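Local atomic coordinates of B-cell differentiation antigen CD72 (Mus musculus, PDB entry 5B1R), a protein that acts as a B-cell receptor co-receptor, recognising the Sm/RNP self-antigen, probably through its C-type lectin-like domain, and recruiting SHP-1 to dampen receptor signalling. Residues Ser57-Glu60 with Glu61-Arg65. The protein carries 2 engineered substitutions. Numbering follows the deposited sequence.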
loop_
_atom_site.group_PDB
_atom_site.type_symbol
_atom_site.label_atom_id
_atom_site.label_comp_id
_atom_site.label_asym_id
_atom_site.label_seq_id
_atom_site.Cartn_x
_atom_site.Cartn_y
_atom_site.Cartn_z
ATOM N N SER A 57 -12.159 -3.370 0.631
ATOM C CA SER A 57 -13.082 -2.240 0.620
ATOM C C SER A 57 -12.824 -1.242 1.738
ATOM O O SER A 57 -12.918 -0.027 1.537
ATOM C CB SER A 57 -14.521 -2.733 0.734
ATOM O OG SER A 57 -14.857 -3.573 -0.352
ATOM N N GLY A 58 -12.511 -1.754 2.931
ATOM C CA GLY A 58 -12.342 -0.870 4.071
ATOM C C GLY A 58 -11.199 0.100 3.862
ATOM O O GLY A 58 -11.254 1.244 4.315
ATOM N N LEU A 59 -10.155 -0.368 3.182
ATOM C CA LEU A 59 -9.027 0.486 2.847
ATOM C C LEU A 59 -9.376 1.408 1.676
ATOM O O LEU A 59 -9.157 2.631 1.741
ATOM C CB LEU A 59 -7.795 -0.364 2.509
ATOM C CG LEU A 59 -6.584 0.398 1.969
ATOM C CD1 LEU A 59 -6.001 1.373 2.982
ATOM C CD2 LEU A 59 -5.539 -0.613 1.529
ATOM N N GLU A 60 -9.897 0.829 0.592
ATOM C CA GLU A 60 -10.145 1.579 -0.627
ATOM C C GLU A 60 -11.034 2.789 -0.359
ATOM O O GLU A 60 -10.789 3.877 -0.880
ATOM C CB GLU A 60 -10.767 0.656 -1.673
ATOM C CG GLU A 60 -11.008 1.341 -3.006
ATOM C CD GLU A 60 -11.321 0.390 -4.146
ATOM O OE1 GLU A 60 -11.041 -0.831 -4.029
ATOM O OE2 GLU A 60 -11.822 0.878 -5.184
ATOM N N GLU A 61 -12.042 2.611 0.492
ATOM C CA GLU A 61 -13.004 3.672 0.749
ATOM C C GLU A 61 -12.431 4.852 1.514
ATOM O O GLU A 61 -13.028 5.929 1.504
ATOM C CB GLU A 61 -14.206 3.117 1.497
ATOM C CG GLU A 61 -15.051 2.171 0.657
ATOM C CD GLU A 61 -16.278 1.651 1.398
ATOM O OE1 GLU A 61 -16.883 0.670 0.911
ATOM O OE2 GLU A 61 -16.639 2.214 2.460
ATOM N N LEU A 62 -11.279 4.663 2.154
ATOM C CA LEU A 62 -10.621 5.734 2.901
ATOM C C LEU A 62 -9.501 6.433 2.131
ATOM O O LEU A 62 -8.934 7.415 2.605
ATOM C CB LEU A 62 -10.096 5.212 4.240
ATOM C CG LEU A 62 -11.222 4.901 5.229
ATOM C CD1 LEU A 62 -10.672 4.151 6.433
ATOM C CD2 LEU A 62 -11.882 6.194 5.672
ATOM N N LEU A 63 -9.175 5.945 0.939
ATOM C CA LEU A 63 -8.149 6.605 0.140
ATOM C C LEU A 63 -8.703 7.862 -0.523
ATOM O O LEU A 63 -9.870 7.914 -0.905
ATOM C CB LEU A 63 -7.630 5.650 -0.929
ATOM C CG LEU A 63 -6.970 4.368 -0.427
ATOM C CD1 LEU A 63 -6.581 3.480 -1.618
ATOM C CD2 LEU A 63 -5.769 4.671 0.436
ATOM N N ASP A 64 -7.848 8.859 -0.686
ATOM C CA ASP A 64 -8.193 10.086 -1.378
ATOM C C ASP A 64 -7.979 9.846 -2.871
ATOM O O ASP A 64 -6.855 9.576 -3.312
ATOM C CB ASP A 64 -7.278 11.185 -0.858
ATOM C CG ASP A 64 -7.569 12.543 -1.457
ATOM O OD1 ASP A 64 -8.140 12.631 -2.565
ATOM O OD2 ASP A 64 -7.187 13.540 -0.809
ATOM N N ARG A 65 -9.055 9.933 -3.645
ATOM C CA ARG A 65 -8.987 9.630 -5.074
ATOM C C ARG A 65 -8.083 10.575 -5.870
ATOM O O ARG A 65 -7.718 10.275 -7.006
ATOM C CB ARG A 65 -10.387 9.598 -5.690
ATOM C CG ARG A 65 -11.024 10.965 -5.873
ATOM C CD ARG A 65 -12.218 10.886 -6.824
ATOM N NE ARG A 65 -11.838 10.343 -8.128
ATOM C CZ ARG A 65 -12.471 9.350 -8.749
ATOM N NH1 ARG A 65 -13.533 8.781 -8.193
ATOM N NH2 ARG A 65 -12.042 8.928 -9.932
HETATM O O HOH W 1 -11.645 6.208 -1.926
#
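The carbonyl oxygen of E60 is gripped twice: a water donates to it at 2.7 Å from E60 O, and the amide of L63 closes a type I turn with a 3.2 Å bond from L63 N to E60 O. The amide stands well above the carbonyl plane, 63° out of it. The same water also donates to L63 O, bridging the two ends of the turn. One residue earlier, L59 O accepts L62 N at 3.0 Å, with only a weak bond from L63 N, whereas E61 N to S57 O, also 3.0 Å, keeps the i to i+4 spacing of an alpha-helix. The spacing thus shortens to i+3 as the helix runs out. With CG anti to its carbonyl carbon (chi1 -61°), L63 turns its side chain back over the turn; the side chains of L63 and L59 cross obliquely, CD2 of L63 lying 4.2 Å from CD1 of L59. L62 CD1 rests 3.6 Å from G58 O. All three leucines touch I19 of strand 15-21, and L63 also meets W98 of strand 97-104. In this C-type lectin-like domain, the short helix 57-60 therefore ends in a water-bridged turn: the S57, L59 and E60 carbonyls take bonds from the three amides that follow, and the water joins E60 O to L63 O.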